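Local coordinates for protein Lmaj004091aaa (PDB 1XTP) that probably methylates the alpha-amino group of proteins that begin with an X-Pro-Lys motif, using S-adenosyl-L-methionine as methyl donor, at residues 33-37 / 205-209; 168-173 / 211-216. All coordinates share one frame; numbering follows the deposited sequence.

Interaction 1 (33-37 / 205-209)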
loop_
_atom_site.group_PDB
_atom_site.type_symbol
_atom_site.label_atom_id
_atom_site.label_comp_id
_atom_site.label_asym_id
_atom_site.label_seq_id
_atom_site.Cartn_x
_atom_site.Cartn_y
_atom_site.Cartn_z
HETATM N N MSE A 33 -11.310 -6.426 16.586
HETATM C CA MSE A 33 -10.483 -5.222 16.501
HETATM C C MSE A 33 -11.153 -4.079 15.758
HETATM O O MSE A 33 -11.148 -2.945 16.234
HETATM C CB MSE A 33 -9.154 -5.556 15.840
HETATM C CG MSE A 33 -8.199 -4.398 15.732
HETATM SE SE MSE A 33 -8.384 -3.448 14.048
HETATM C CE MSE A 33 -7.722 -4.884 12.914
ATOM N N TRP A 34 -11.716 -4.349 14.583
ATOM C CA TRP A 34 -12.412 -3.289 13.838
ATOM C C TRP A 34 -13.596 -2.709 14.622
ATOM O O TRP A 34 -13.911 -1.537 14.451
ATOM C CB TRP A 34 -12.907 -3.771 12.459
ATOM C CG TRP A 34 -11.813 -4.162 11.502
ATOM C CD1 TRP A 34 -11.673 -5.371 10.883
ATOM C CD2 TRP A 34 -10.692 -3.364 11.081
ATOM N NE1 TRP A 34 -10.542 -5.381 10.092
ATOM C CE2 TRP A 34 -9.917 -4.163 10.200
ATOM C CE3 TRP A 34 -10.247 -2.068 11.382
ATOM C CZ2 TRP A 34 -8.752 -3.699 9.599
ATOM C CZ3 TRP A 34 -9.074 -1.604 10.788
ATOM C CH2 TRP A 34 -8.338 -2.420 9.912
ATOM N N LYS A 35 -14.259 -3.516 15.461
ATOM C CA LYS A 35 -15.314 -2.988 16.324
ATOM C C LYS A 35 -14.730 -2.017 17.342
ATOM O O LYS A 35 -15.381 -1.051 17.712
ATOM C CB LYS A 35 -16.088 -4.116 17.022
ATOM C CG LYS A 35 -17.142 -4.760 16.137
ATOM C CD LYS A 35 -17.655 -6.092 16.685
ATOM C CE LYS A 35 -18.657 -5.922 17.814
ATOM N NZ LYS A 35 -19.160 -7.260 18.279
ATOM N N ALA A 36 -13.490 -2.258 17.775
ATOM C CA ALA A 36 -12.813 -1.356 18.721
ATOM C C ALA A 36 -12.268 -0.100 18.038
ATOM O O ALA A 36 -12.348 1.008 18.576
ATOM C CB ALA A 36 -11.674 -2.093 19.445
ATOM N N GLU A 37 -11.717 -0.271 16.849
ATOM C CA GLU A 37 -10.974 0.788 16.207
ATOM C C GLU A 37 -11.798 1.695 15.288
ATOM O O GLU A 37 -11.330 2.785 14.953
ATOM C CB GLU A 37 -9.817 0.176 15.393
ATOM C CG GLU A 37 -8.698 -0.371 16.244
ATOM C CD GLU A 37 -7.840 0.719 16.900
ATOM O OE1 GLU A 37 -7.603 1.783 16.272
ATOM O OE2 GLU A 37 -7.389 0.500 18.046
ATOM N N PHE A 205 -1.814 -9.857 13.355
ATOM C CA PHE A 205 -1.676 -8.467 12.938
ATOM C C PHE A 205 -1.162 -7.625 14.078
ATOM O O PHE A 205 -1.185 -8.051 15.236
ATOM C CB PHE A 205 -2.990 -7.880 12.416
ATOM C CG PHE A 205 -4.108 -7.820 13.442
ATOM C CD1 PHE A 205 -4.193 -6.784 14.341
ATOM C CD2 PHE A 205 -5.095 -8.803 13.467
ATOM C CE1 PHE A 205 -5.229 -6.720 15.256
ATOM C CE2 PHE A 205 -6.119 -8.756 14.383
ATOM C CZ PHE A 205 -6.193 -7.728 15.284
ATOM N N LEU A 206 -0.699 -6.430 13.714
ATOM C CA LEU A 206 -0.201 -5.438 14.656
ATOM C C LEU A 206 -0.754 -4.088 14.251
ATOM O O LEU A 206 -0.349 -3.542 13.219
ATOM C CB LEU A 206 1.334 -5.387 14.659
ATOM C CG LEU A 206 1.983 -4.352 15.596
ATOM C CD1 LEU A 206 1.523 -4.528 17.007
ATOM C CD2 LEU A 206 3.501 -4.455 15.552
ATOM N N VAL A 207 -1.685 -3.576 15.055
ATOM C CA VAL A 207 -2.146 -2.186 14.942
ATOM C C VAL A 207 -1.082 -1.225 15.533
ATOM O O VAL A 207 -0.712 -1.299 16.721
ATOM C CB VAL A 207 -3.512 -1.952 15.637
ATOM C CG1 VAL A 207 -3.943 -0.497 15.532
ATOM C CG2 VAL A 207 -4.593 -2.845 15.038
ATOM N N ASP A 208 -0.599 -0.329 14.685
ATOM C CA ASP A 208 0.298 0.744 15.121
ATOM C C ASP A 208 -0.559 1.927 15.610
ATOM O O ASP A 208 -1.245 2.601 14.827
ATOM C CB ASP A 208 1.227 1.160 13.980
ATOM C CG ASP A 208 2.328 2.127 14.436
ATOM O OD1 ASP A 208 2.090 2.944 15.347
ATOM O OD2 ASP A 208 3.432 2.080 13.872
ATOM N N LYS A 209 -0.525 2.158 16.916
ATOM C CA LYS A 209 -1.333 3.198 17.535
ATOM C C LYS A 209 -0.690 4.565 17.394
ATOM O O LYS A 209 -1.263 5.546 17.821
ATOM C CB LYS A 209 -1.536 2.902 19.016
ATOM C CG LYS A 209 -2.275 1.577 19.287
ATOM C CD LYS A 209 -3.719 1.590 18.845
ATOM C CE LYS A 209 -4.599 2.510 19.687
ATOM N NZ LYS A 209 -5.925 2.644 19.051
#

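Interaction 2 (168-173 / 211-216). With SAI (S-adenosyl-L-homoselenocysteine), chain B.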
loop_
_atom_site.group_PDB
_atom_site.type_symbol
_atom_site.label_atom_id
_atom_site.label_comp_id
_atom_site.label_asym_id
_atom_site.label_seq_id
_atom_site.Cartn_x
_atom_site.Cartn_y
_atom_site.Cartn_z
ATOM N N ALA A 168 -1.202 0.627 2.088
ATOM C CA ALA A 168 -2.434 -0.116 2.380
ATOM C C ALA A 168 -2.572 -0.475 3.869
ATOM O O ALA A 168 -3.605 -0.978 4.288
ATOM C CB ALA A 168 -2.526 -1.328 1.520
ATOM N N ILE A 169 -1.533 -0.217 4.650
ATOM C CA ILE A 169 -1.585 -0.315 6.108
ATOM C C ILE A 169 -2.598 0.645 6.747
ATOM O O ILE A 169 -3.083 0.384 7.850
ATOM C CB ILE A 169 -0.184 -0.090 6.759
ATOM C CG1 ILE A 169 0.369 1.314 6.447
ATOM C CG2 ILE A 169 0.819 -1.149 6.274
ATOM C CD1 ILE A 169 1.569 1.710 7.293
ATOM N N TYR A 170 -2.948 1.721 6.037
ATOM C CA TYR A 170 -3.895 2.736 6.514
ATOM C C TYR A 170 -5.353 2.421 6.202
ATOM O O TYR A 170 -6.244 3.031 6.779
ATOM C CB TYR A 170 -3.514 4.108 5.944
ATOM C CG TYR A 170 -2.136 4.514 6.378
ATOM C CD1 TYR A 170 -1.878 4.777 7.707
ATOM C CD2 TYR A 170 -1.076 4.560 5.474
ATOM C CE1 TYR A 170 -0.609 5.116 8.141
ATOM C CE2 TYR A 170 0.206 4.922 5.883
ATOM C CZ TYR A 170 0.431 5.174 7.228
ATOM O OH TYR A 170 1.678 5.508 7.693
ATOM N N LEU A 171 -5.584 1.472 5.299
ATOM C CA LEU A 171 -6.926 1.057 4.944
ATOM C C LEU A 171 -7.530 0.095 5.961
ATOM O O LEU A 171 -6.850 -0.809 6.435
ATOM C CB LEU A 171 -6.945 0.390 3.559
ATOM C CG LEU A 171 -6.606 1.244 2.338
ATOM C CD1 LEU A 171 -6.302 0.359 1.116
ATOM C CD2 LEU A 171 -7.738 2.243 2.016
ATOM N N THR A 172 -8.818 0.275 6.275
ATOM C CA THR A 172 -9.557 -0.790 6.969
ATOM C C THR A 172 -9.622 -1.986 6.042
ATOM O O THR A 172 -9.412 -1.851 4.846
ATOM C CB THR A 172 -10.970 -0.399 7.326
ATOM O OG1 THR A 172 -11.769 -0.273 6.139
ATOM C CG2 THR A 172 -10.976 0.910 8.103
ATOM N N ASP A 173 -9.937 -3.161 6.565
ATOM C CA ASP A 173 -10.038 -4.333 5.701
ATOM C C ASP A 173 -11.168 -4.189 4.689
ATOM O O ASP A 173 -11.029 -4.632 3.537
ATOM C CB ASP A 173 -10.279 -5.606 6.516
ATOM C CG ASP A 173 -9.022 -6.152 7.160
ATOM O OD1 ASP A 173 -7.919 -5.626 6.922
ATOM O OD2 ASP A 173 -9.158 -7.115 7.932
ATOM N N ASP A 211 0.621 5.884 14.190
ATOM C CA ASP A 211 0.157 6.432 12.918
ATOM C C ASP A 211 -1.209 5.891 12.441
ATOM O O ASP A 211 -1.641 6.202 11.334
ATOM C CB ASP A 211 1.223 6.240 11.836
ATOM C CG ASP A 211 1.344 4.808 11.359
ATOM O OD1 ASP A 211 0.780 3.876 11.985
ATOM O OD2 ASP A 211 2.025 4.618 10.329
ATOM N N SER A 212 -1.870 5.087 13.272
ATOM C CA SER A 212 -3.221 4.556 12.990
ATOM C C SER A 212 -3.246 3.703 11.728
ATOM O O SER A 212 -3.885 4.048 10.733
ATOM C CB SER A 212 -4.273 5.682 12.916
ATOM O OG SER A 212 -5.599 5.171 13.028
ATOM N N SER A 213 -2.532 2.576 11.800
ATOM C CA SER A 213 -2.338 1.681 10.665
ATOM C C SER A 213 -2.170 0.254 11.175
ATOM O O SER A 213 -1.994 0.038 12.379
ATOM C CB SER A 213 -1.074 2.087 9.920
ATOM O OG SER A 213 0.085 1.878 10.723
ATOM N N LEU A 214 -2.169 -0.734 10.283
ATOM C CA LEU A 214 -1.821 -2.072 10.754
ATOM C C LEU A 214 -1.017 -2.885 9.743
ATOM O O LEU A 214 -1.148 -2.728 8.526
ATOM C CB LEU A 214 -3.056 -2.856 11.234
ATOM C CG LEU A 214 -3.799 -3.614 10.148
ATOM C CD1 LEU A 214 -4.842 -4.547 10.726
ATOM C CD2 LEU A 214 -4.417 -2.608 9.187
ATOM N N THR A 215 -0.180 -3.748 10.288
ATOM C CA THR A 215 0.603 -4.692 9.523
ATOM C C THR A 215 -0.137 -6.008 9.585
ATOM O O THR A 215 -0.590 -6.428 10.662
ATOM C CB THR A 215 1.988 -4.857 10.141
ATOM O OG1 THR A 215 2.612 -3.576 10.183
ATOM C CG2 THR A 215 2.878 -5.839 9.339
ATOM N N ARG A 216 -0.268 -6.640 8.429
ATOM C CA ARG A 216 -1.019 -7.865 8.310
ATOM C C ARG A 216 -0.097 -8.981 7.833
ATOM O O ARG A 216 0.982 -8.717 7.294
ATOM C CB ARG A 216 -2.136 -7.685 7.289
ATOM C CG ARG A 216 -3.101 -6.547 7.557
ATOM C CD ARG A 216 -4.101 -6.479 6.377
ATOM N NE ARG A 216 -5.212 -5.529 6.524
ATOM C CZ ARG A 216 -5.214 -4.273 6.069
ATOM N NH1 ARG A 216 -4.137 -3.731 5.511
ATOM N NH2 ARG A 216 -6.282 -3.522 6.224
HETATM N N SAI B . 4.292 5.161 -1.274
HETATM C CA SAI B . 5.328 6.198 -0.997
HETATM C CB SAI B . 5.064 6.855 0.342
HETATM C CG SAI B . 5.107 5.945 1.560
HETATM SE SE SAI B . 4.736 7.004 3.179
HETATM C C SAI B . 6.738 5.632 -0.933
HETATM O O SAI B . 6.922 4.427 -0.771
HETATM O OXT SAI B . 7.717 6.374 -1.005
HETATM C "C5'" SAI B . 2.806 6.601 3.284
HETATM C "C4'" SAI B . 1.939 7.590 2.499
HETATM O "O4'" SAI B . 0.616 7.147 2.559
HETATM C "C3'" SAI B . 1.922 9.008 3.049
HETATM O "O3'" SAI B . 2.207 9.934 2.033
HETATM C "C2'" SAI B . 0.523 9.246 3.564
HETATM O "O2'" SAI B . 0.097 10.593 3.409
HETATM C "C1'" SAI B . -0.219 8.287 2.667
HETATM N N9 SAI B . -1.528 7.879 3.155
HETATM C C8 SAI B . -1.930 7.758 4.467
HETATM N N7 SAI B . -3.196 7.351 4.472
HETATM C C5 SAI B . -3.608 7.195 3.178
HETATM C C6 SAI B . -4.814 6.785 2.615
HETATM N N6 SAI B . -5.840 6.467 3.407
HETATM N N1 SAI B . -4.940 6.726 1.237
HETATM C C2 SAI B . -3.882 7.082 0.410
HETATM N N3 SAI B . -2.684 7.474 0.982
HETATM C C4 SAI B . -2.558 7.520 2.337
HETATM O O HOH W 1 -5.543 5.275 8.112
#

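Interaction 1 (33-37 / 205-209)
Met-33 and Glu-37 of helix 33-37 face Phe-205 and Val-207 of strand 205-208 and Lys-209 just beyond it, the short axes 5° apart in direction and 11.8 Å apart at their closest, so that side chains alone bridge the gap. It is a compact example of a helix packed on the face of a sheet: alternate strand residues point at the helix, and the helix answers with residues one turn apart. Met-33, a selenomethionine here, has CG anti to the backbone N (chi1 -178°), and its bends at chi2 and chi3 swing the methyl back over the aromatic ring. Met-33 CE sits 4.1 Å from the centroid of the Phe-205 ring, a CH-pi contact over the face, while the same methyl also lies over the indole of Trp-34. The selenium stands obliquely to the Phe-205 ring in a Met-aromatic contact. The Met-33 and Val-207 side chains reach toward each other tip to tip, with Met-33 SE 4.0 Å from Val-207 CG2. One turn on, the chemistry becomes ionic. Lys-209 NZ and Glu-37 OE2 form a hydrogen-bonded salt bridge of 2.8 Å on the syn lone pair of OE2, and the curled lysine chain, bent at chi2 and chi3, brings the ammonium back to the helix. Val-207 CG1 approaches Glu-37 CD at 4.3 Å. Strand 205-208 runs between strands 19-21 and 213-215, Leu-214 of the latter touching Met-33, and Tyr-27 of strand 26-27 packs against Met-33, Glu-37 and Phe-205.

Interaction 2 (168-173 / 211-216)
Asp-173 OD1 takes two bonds from one guanidinium, Arg-216 NE at 2.7 Å and Arg-216 NH2 at 2.8 Å, a side-on salt bridge whose donors share a single oxygen and are therefore both bent, below 140° at the hydrogen. The arginine chain is extended from CG to NE, which carries the flat group to segment 168-173, where NE, NH1 and NH2 each donate to an oxygen: NH2 also bonds Leu-171 O, and Arg-216 NH1 gives Ala-168 O a straighter bond of 3.1 Å (161°). Leu-214 CD2 lies over one guanidinium face. With its edge gripped in this way, the guanidinium is held against rotation. Asp-173 OD2 is hydrogen-bonded to Trp-34 NE1 and His-220 NE2. The loop joins a strand of the Rossmann-like methyltransferase sheet to helix 173-186, of which Thr-172 is the N-cap, its OG1 hydrogen-bonded to Asp-175 N. Strand 213-215 borders this loop, and Leu-214 N donates to Ile-169 O at 2.8 Å. At the cofactor end, Tyr-170 OH donates to Asp-211 OD2 at 2.8 Å, meeting it from above the carboxylate plane, and is also hydrogen-bonded to Trp-57 NE1. The tyrosine ring and the carboxylate are turned 68° apart. C8 of the S-adenosyl-L-homoselenocysteine adenine lies over one ring face, 3.5 Å from Tyr-170 CD2, and Ile-169 CG1 over the other; Ser-213 CB nears the ring obliquely, 3.5 Å from Tyr-170 CE1.

In the fold
The two contacts share a small four-stranded sheet, in which strands 205-208 and 213-215 are antiparallel neighbours. Asp-208 N approaches Ser-213 O at 2.7 Å, a probable hydrogen bond, and the centres of the contacts are about 8 Å apart. Both are buried, yet the centre of interaction 1 lies about 17 Å from the centre of the chain and that of interaction 2 about 9 Å. The outer contact ties helix 30-37 to this sheet mainly through apolar side chains, with an ion pair at one end. The inner one joins the sheet to the loop between strand 159-165 and helix 173-186 through polar bonds, many to backbone carbonyls, and reaches the cofactor pocket. Leu-214 of interaction 2 packs on Met-33, Trp-34 and Val-207 of interaction 1.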